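Local coordinates for protein SCO1, mitochondrial (PDB 2B7K) that is thought to act in mitochondrial copper transport or in inserting copper into cytochrome c oxidase, whose subunits 1 and 2 need it to accumulate, at residues A[43-48]-A[77-82]; A[150-155]-A[179-184]; A[159-164]-A[172-177]. All coordinates share one frame; numbering follows the deposited sequence.

Interaction 1 lies in the core, while interaction 2 is at the surface and interaction 3 is partly buried at one flank. The chemistry follows this placing: 43-48 and 77-82 are joined by a ladder of backbone hydrogen bonds with aliphatic packing, whereas the two outer contacts depend on side chains, a proline over a tyrosine ring and a glutamate bond in interaction 2, an aspartate between a lysine and a histidine in interaction 3. All three reach one sheet, in which strands 44-49, 148-151 and 157-161 are successive neighbours. Helix 169-180 packs in interaction 3, where its I174 also touches I45 of interaction 1, and the chain that leaves it makes interaction 2.

Interaction 1 of 3, residues A[43-48]-A[77-82]; sequences FSIIYF and ITLQPL
S44, I45 and I46 run beside Q80, P81 and L82 as parallel neighbours in the sheet, with strand axes 4.6 Å apart and their directions 11° from parallel. The backbone ladder zigzags between the strands: Q80 N gives to F43 O, I45 N to Q80 O, L82 N to I45 O and Y47 N to L82 O. P81 fits the ladder although it has no N-H, because its neighbours supply the bonds to this strand, and its CA-H approaches I45 O, with P81 CA 3.4 Å from that oxygen.

One side-chain bond reinforces the ladder. Q80, with CG anti to the backbone N (chi1 171°) and an extended chain beyond, brings NE2 to S44 OG, donating at 2.8 Å; OG lies nearly in the amide plane. The same NE2 also bonds N38 O, so the amide ties a loop to the strand pair. At the entrance to the ladder, a water accepts from F43 N and donates to T78 O.

Aliphatic contacts line both faces. On the face of S44 and Q80, I46 CG1 meets L82 CD1 at 4.0 Å, the two chains crossing obliquely. On the other, I45 CG2 packs on P81 CB at 3.9 Å and on L79 CD1, while L79 CD2 reaches F43 CB at 3.7 Å. Aliphatic side chains suit these buried places: I45 is also covered by helix 169-180 and L79 by helix 56-75.

Strand 44-49, helix 56-75 and strand 80-85 form a beta-alpha-beta crossover of the thioredoxin-like fold, and Y47 touches C57, a probable copper ligand.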
# COMPACT_ATOMS: atom_id res chain seq x y z
N PHE A 43 3.49 -10.14 -4.00
CA PHE A 43 3.35 -9.61 -2.65
C PHE A 43 3.13 -8.12 -2.81
O PHE A 43 3.93 -7.44 -3.45
CB PHE A 43 4.62 -9.89 -1.84
CG PHE A 43 4.55 -11.15 -1.03
CD1 PHE A 43 3.80 -11.19 0.14
CD2 PHE A 43 5.19 -12.30 -1.46
CE1 PHE A 43 3.70 -12.37 0.88
CE2 PHE A 43 5.09 -13.49 -0.73
CZ PHE A 43 4.34 -13.52 0.44
N SER A 44 2.04 -7.63 -2.26
CA SER A 44 1.72 -6.22 -2.36
C SER A 44 1.75 -5.59 -0.99
O SER A 44 1.49 -6.25 0.01
CB SER A 44 0.32 -6.05 -2.97
OG SER A 44 0.23 -6.69 -4.24
N ILE A 45 2.09 -4.31 -0.94
CA ILE A 45 2.10 -3.59 0.33
C ILE A 45 1.26 -2.34 0.08
O ILE A 45 1.56 -1.53 -0.80
CB ILE A 45 3.54 -3.28 0.79
CG1 ILE A 45 3.49 -2.64 2.18
CG2 ILE A 45 4.26 -2.39 -0.23
CD1 ILE A 45 4.81 -2.71 2.95
N ILE A 46 0.19 -2.22 0.85
CA ILE A 46 -0.75 -1.12 0.70
C ILE A 46 -0.72 -0.10 1.83
O ILE A 46 -0.65 -0.46 3.00
CB ILE A 46 -2.19 -1.67 0.60
CG1 ILE A 46 -2.26 -2.68 -0.55
CG2 ILE A 46 -3.18 -0.53 0.40
CD1 ILE A 46 -3.56 -3.46 -0.60
N TYR A 47 -0.77 1.17 1.45
CA TYR A 47 -0.79 2.24 2.44
C TYR A 47 -1.92 3.19 2.09
O TYR A 47 -2.02 3.64 0.96
CB TYR A 47 0.54 3.01 2.44
CG TYR A 47 0.54 4.18 3.41
CD1 TYR A 47 0.50 3.97 4.79
CD2 TYR A 47 0.54 5.49 2.95
CE1 TYR A 47 0.44 5.04 5.68
CE2 TYR A 47 0.48 6.57 3.83
CZ TYR A 47 0.43 6.34 5.20
OH TYR A 47 0.34 7.41 6.07
N PHE A 48 -2.76 3.48 3.08
CA PHE A 48 -3.89 4.39 2.90
C PHE A 48 -3.48 5.76 3.48
O PHE A 48 -2.96 5.84 4.59
CB PHE A 48 -5.12 3.88 3.66
CG PHE A 48 -5.82 2.74 3.00
CD1 PHE A 48 -6.94 2.97 2.19
CD2 PHE A 48 -5.38 1.44 3.18
CE1 PHE A 48 -7.60 1.91 1.57
CE2 PHE A 48 -6.04 0.36 2.57
CZ PHE A 48 -7.16 0.60 1.76
N ILE A 77 14.07 -8.89 -3.48
CA ILE A 77 12.63 -8.98 -3.34
C ILE A 77 11.99 -7.75 -3.95
O ILE A 77 12.42 -6.63 -3.68
CB ILE A 77 12.22 -9.07 -1.84
CG1 ILE A 77 12.60 -10.43 -1.27
CG2 ILE A 77 10.72 -8.81 -1.69
CD1 ILE A 77 12.34 -10.57 0.23
N THR A 78 10.96 -7.97 -4.77
CA THR A 78 10.25 -6.87 -5.41
C THR A 78 8.77 -6.91 -5.01
O THR A 78 8.08 -7.89 -5.29
CB THR A 78 10.33 -6.96 -6.95
OG1 THR A 78 11.70 -6.94 -7.36
CG2 THR A 78 9.61 -5.78 -7.59
N LEU A 79 8.30 -5.86 -4.35
CA LEU A 79 6.90 -5.80 -3.94
C LEU A 79 6.10 -4.91 -4.88
O LEU A 79 6.67 -4.20 -5.72
CB LEU A 79 6.77 -5.23 -2.52
CG LEU A 79 7.54 -5.85 -1.36
CD1 LEU A 79 7.30 -5.02 -0.11
CD2 LEU A 79 7.10 -7.30 -1.14
N GLN A 80 4.78 -4.97 -4.75
CA GLN A 80 3.87 -4.13 -5.53
C GLN A 80 3.36 -3.11 -4.51
O GLN A 80 2.39 -3.37 -3.80
CB GLN A 80 2.68 -4.93 -6.07
CG GLN A 80 1.61 -4.03 -6.69
CD GLN A 80 0.53 -4.78 -7.46
OE1 GLN A 80 0.31 -4.52 -8.64
NE2 GLN A 80 -0.15 -5.70 -6.78
N PRO A 81 4.02 -1.94 -4.42
CA PRO A 81 3.60 -0.91 -3.47
C PRO A 81 2.44 -0.08 -4.01
O PRO A 81 2.49 0.41 -5.14
CB PRO A 81 4.87 -0.09 -3.28
CG PRO A 81 5.51 -0.16 -4.61
CD PRO A 81 5.28 -1.58 -5.09
N LEU A 82 1.41 0.06 -3.18
CA LEU A 82 0.22 0.80 -3.58
C LEU A 82 -0.15 1.86 -2.57
O LEU A 82 -0.19 1.60 -1.37
CB LEU A 82 -0.96 -0.17 -3.73
CG LEU A 82 -0.73 -1.35 -4.69
CD1 LEU A 82 -1.85 -2.37 -4.54
CD2 LEU A 82 -0.67 -0.81 -6.11
O HOH W 1 6.00 -9.48 -5.50

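Interaction 2 of 3, residues A[150-155]-A[179-184]; sequences LMDPEG and KSYVPA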
# COMPACT_ATOMS: atom_id res chain seq x y z
N LEU A 150 0.31 -5.83 4.22
CA LEU A 150 1.03 -6.75 3.35
C LEU A 150 0.07 -7.84 2.88
O LEU A 150 -0.52 -8.54 3.70
CB LEU A 150 2.19 -7.39 4.11
CG LEU A 150 3.15 -8.24 3.27
CD1 LEU A 150 3.81 -7.38 2.20
CD2 LEU A 150 4.20 -8.87 4.17
N MET A 151 -0.08 -7.98 1.56
CA MET A 151 -0.99 -8.97 0.99
C MET A 151 -0.18 -9.99 0.19
O MET A 151 0.69 -9.60 -0.59
CB MET A 151 -2.00 -8.29 0.07
CG MET A 151 -2.63 -7.01 0.64
SD MET A 151 -3.56 -7.25 2.17
CE MET A 151 -5.10 -7.90 1.54
N ASP A 152 -0.46 -11.28 0.38
CA ASP A 152 0.28 -12.31 -0.34
C ASP A 152 -0.19 -12.53 -1.78
O ASP A 152 -1.18 -11.95 -2.22
CB ASP A 152 0.28 -13.63 0.45
CG ASP A 152 -1.09 -14.30 0.50
OD1 ASP A 152 -1.94 -14.04 -0.37
OD2 ASP A 152 -1.30 -15.12 1.42
N PRO A 153 0.54 -13.37 -2.54
CA PRO A 153 0.19 -13.67 -3.94
C PRO A 153 -1.21 -14.20 -4.19
O PRO A 153 -1.66 -14.26 -5.33
CB PRO A 153 1.27 -14.66 -4.35
CG PRO A 153 2.46 -14.18 -3.58
CD PRO A 153 1.85 -13.94 -2.21
N GLU A 154 -1.91 -14.58 -3.13
CA GLU A 154 -3.28 -15.07 -3.27
C GLU A 154 -4.26 -13.97 -2.87
O GLU A 154 -5.46 -14.19 -2.77
CB GLU A 154 -3.50 -16.32 -2.41
CG GLU A 154 -2.67 -17.51 -2.87
CD GLU A 154 -2.83 -18.73 -1.98
OE1 GLU A 154 -2.17 -19.76 -2.26
OE2 GLU A 154 -3.61 -18.67 -1.01
N GLY A 155 -3.72 -12.77 -2.66
CA GLY A 155 -4.54 -11.63 -2.29
C GLY A 155 -5.03 -11.63 -0.85
O GLY A 155 -5.96 -10.90 -0.51
N LYS A 179 9.94 -15.06 1.98
CA LYS A 179 10.75 -16.27 1.86
C LYS A 179 10.09 -17.54 2.39
O LYS A 179 10.45 -18.64 1.97
CB LYS A 179 12.10 -16.07 2.55
CG LYS A 179 12.95 -14.97 1.92
CD LYS A 179 14.45 -15.23 2.06
CE LYS A 179 14.90 -15.31 3.52
NZ LYS A 179 14.42 -16.53 4.22
N SER A 180 9.14 -17.40 3.31
CA SER A 180 8.48 -18.58 3.86
C SER A 180 7.16 -18.88 3.14
O SER A 180 6.51 -19.89 3.42
CB SER A 180 8.21 -18.39 5.36
OG SER A 180 7.22 -17.42 5.59
N TYR A 181 6.77 -18.02 2.21
CA TYR A 181 5.52 -18.21 1.48
C TYR A 181 5.49 -19.49 0.65
O TYR A 181 6.47 -19.86 0.00
CB TYR A 181 5.25 -17.02 0.56
CG TYR A 181 4.06 -17.23 -0.36
CD1 TYR A 181 2.76 -17.14 0.13
CD2 TYR A 181 4.25 -17.56 -1.70
CE1 TYR A 181 1.67 -17.37 -0.70
CE2 TYR A 181 3.16 -17.80 -2.54
CZ TYR A 181 1.88 -17.70 -2.03
OH TYR A 181 0.80 -17.94 -2.86
N VAL A 182 4.33 -20.14 0.67
CA VAL A 182 4.08 -21.36 -0.10
C VAL A 182 2.63 -21.29 -0.57
O VAL A 182 1.73 -21.01 0.22
CB VAL A 182 4.26 -22.64 0.76
CG1 VAL A 182 3.97 -23.87 -0.07
CG2 VAL A 182 5.67 -22.70 1.32
N PRO A 183 2.39 -21.51 -1.87
CA PRO A 183 1.02 -21.46 -2.40
C PRO A 183 0.08 -22.51 -1.81
O PRO A 183 0.53 -23.48 -1.20
CB PRO A 183 1.24 -21.64 -3.90
CG PRO A 183 2.47 -22.51 -3.96
CD PRO A 183 3.36 -21.87 -2.92
N ALA A 184 -1.22 -22.30 -2.00
CA ALA A 184 -2.24 -23.22 -1.49
C ALA A 184 -1.88 -24.68 -1.75
O ALA A 184 -1.79 -25.44 -0.77
CB ALA A 184 -3.58 -22.89 -2.14
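P153 lies over one face of the Y181 ring. The CH-pi contact is made by P153 CD, 3.8 Å from the centroid of the Y181 ring and 16° off its normal, while CG and CB continue over the CE2 and CZ side. The compact, rigid proline ring suits this place because its CH groups can lie against the aromatic face. The opposite face of the tyrosine is met by the backbone N of P183, displaced toward the rim, so the ring lies between P153 and the backbone of P183. Y181 CG is anti to the backbone N (chi1 173°), on the side of the turn.

E154 passes the phenol end of the tyrosine, its carboxylate plane turned 81° from the ring. E154 CG passes Y181 OH at 3.5 Å, and the extended chain carries OE1 on to A184 N, which donates at 2.7 Å and approaches nearly in line with the C-O bond. D152 shapes the turn itself: OD1 accepts from E154 N at 2.8 Å as an Asx turn, within a type I beta turn from D152 to G155 that G155 N closes by bonding D152 O.

The turn leads from strand 148-151 toward strand 157-161, and the 181-184 tail following helix 169-180 folds against it, while F43, from the segment 43-48, meets the Y181 ring edge-to-face.

Interaction 3 of 3, residues A[159-164]-A[172-177]; sequences DALGRN and DKIVEH
D159 leaves its strand toward helix 169-180, and its CB at once meets the H177 ring, 3.4 Å from NE2. D159 CG, anti to the backbone N (chi1 -170°), lies 3.8 Å from the same H177 NE2 and close to K173 CE. At the tip, D159 OD2 lies 3.5 Å from K173 CG and 3.6 Å from K173 CE, with OD1 farther off. The aspartate crosses both partners at about a right angle, and its carboxylate plane is turned 29° from the imidazole.

No hydrogen bond joins the segments. K173 bends at chi2 (66°), and its NZ stays 4.9 Å from D159 OD2, close enough that the opposite charges probably attract but too far for a salt bridge. Aspartate, short and charged, suits a partly exposed strand residue facing a lysine. H177 NE2 is buried by the contact and finds no partner in the model.

The strand and helix run antiparallel, their axes 10.3 Å apart, as a helix lies on the thioredoxin-like sheet; here edge strand 157-161 precedes helix 169-180 in the chain. An alanine in place of D159 would probably open a gap beside K173 CG and CE and remove the charge that faces K173 NZ.

Deeper in, L161 and I174 cross at about a right angle, with L161 CD2 4.0 Å from I174 CG1. Both are buried, and I174 also touches L79 and L71 of helix 56-75.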
# COMPACT_ATOMS: atom_id res chain seq x y z
N ASP A 159 -0.15 -9.55 7.12
CA ASP A 159 0.42 -8.76 8.21
C ASP A 159 0.30 -7.25 8.00
O ASP A 159 0.24 -6.77 6.87
CB ASP A 159 1.89 -9.14 8.39
CG ASP A 159 2.50 -8.55 9.65
OD1 ASP A 159 1.90 -8.72 10.73
OD2 ASP A 159 3.58 -7.94 9.55
N ALA A 160 0.25 -6.52 9.10
CA ALA A 160 0.17 -5.06 9.06
C ALA A 160 1.40 -4.53 9.77
O ALA A 160 1.76 -5.00 10.85
CB ALA A 160 -1.09 -4.58 9.75
N LEU A 161 2.05 -3.55 9.16
CA LEU A 161 3.24 -2.98 9.79
C LEU A 161 2.92 -1.57 10.25
O LEU A 161 2.66 -0.68 9.43
CB LEU A 161 4.42 -2.98 8.81
CG LEU A 161 4.84 -4.37 8.32
CD1 LEU A 161 4.04 -4.75 7.09
CD2 LEU A 161 6.33 -4.37 7.98
N GLY A 162 2.90 -1.40 11.56
CA GLY A 162 2.61 -0.10 12.15
C GLY A 162 3.85 0.77 12.26
O GLY A 162 4.92 0.43 11.77
N ARG A 163 3.70 1.91 12.93
CA ARG A 163 4.80 2.83 13.07
C ARG A 163 5.91 2.34 13.98
O ARG A 163 6.99 2.92 14.02
CB ARG A 163 4.29 4.19 13.55
CG ARG A 163 3.44 4.89 12.51
CD ARG A 163 3.32 6.37 12.81
NE ARG A 163 2.47 6.62 13.97
CZ ARG A 163 2.39 7.80 14.58
NH1 ARG A 163 1.59 7.95 15.62
NH2 ARG A 163 3.12 8.83 14.15
N ASN A 164 5.65 1.26 14.71
CA ASN A 164 6.67 0.73 15.60
C ASN A 164 7.75 -0.05 14.85
O ASN A 164 8.73 -0.50 15.45
CB ASN A 164 6.02 -0.12 16.69
CG ASN A 164 5.39 0.75 17.77
OD1 ASN A 164 6.09 1.51 18.45
ND2 ASN A 164 4.08 0.66 17.92
N ASP A 172 12.95 -6.80 7.88
CA ASP A 172 13.09 -8.15 8.41
C ASP A 172 11.77 -8.92 8.39
O ASP A 172 11.72 -10.10 8.02
CB ASP A 172 13.63 -8.12 9.85
CG ASP A 172 15.04 -7.55 9.95
OD1 ASP A 172 15.83 -7.74 9.01
OD2 ASP A 172 15.37 -6.92 10.98
N LYS A 173 10.69 -8.24 8.78
CA LYS A 173 9.37 -8.85 8.83
C LYS A 173 8.85 -9.21 7.44
O LYS A 173 8.25 -10.27 7.25
CB LYS A 173 8.38 -7.90 9.51
CG LYS A 173 7.02 -8.52 9.81
CD LYS A 173 7.15 -9.63 10.84
CE LYS A 173 5.79 -10.14 11.30
NZ LYS A 173 5.92 -11.17 12.36
N ILE A 174 9.06 -8.33 6.47
CA ILE A 174 8.61 -8.59 5.12
C ILE A 174 9.38 -9.77 4.52
O ILE A 174 8.79 -10.67 3.93
CB ILE A 174 8.77 -7.33 4.24
CG1 ILE A 174 7.82 -6.24 4.77
CG2 ILE A 174 8.47 -7.64 2.78
CD1 ILE A 174 8.00 -4.89 4.11
N VAL A 175 10.70 -9.78 4.70
CA VAL A 175 11.52 -10.86 4.18
C VAL A 175 11.02 -12.21 4.70
O VAL A 175 10.86 -13.16 3.94
CB VAL A 175 13.00 -10.67 4.59
CG1 VAL A 175 13.83 -11.88 4.14
CG2 VAL A 175 13.55 -9.39 3.96
N GLU A 176 10.75 -12.27 6.00
CA GLU A 176 10.26 -13.48 6.65
C GLU A 176 9.02 -14.03 5.93
O GLU A 176 8.93 -15.23 5.63
CB GLU A 176 9.93 -13.18 8.11
CG GLU A 176 9.48 -14.37 8.94
CD GLU A 176 9.23 -14.01 10.39
OE1 GLU A 176 8.88 -14.91 11.18
OE2 GLU A 176 9.38 -12.82 10.75
N HIS A 177 8.07 -13.15 5.64
CA HIS A 177 6.83 -13.54 4.96
C HIS A 177 7.05 -13.99 3.52
O HIS A 177 6.48 -14.99 3.08
CB HIS A 177 5.85 -12.37 4.96
CG HIS A 177 5.11 -12.20 6.25
ND1 HIS A 177 4.17 -13.10 6.69
CD2 HIS A 177 5.19 -11.24 7.20
CE1 HIS A 177 3.70 -12.70 7.86
NE2 HIS A 177 4.30 -11.58 8.19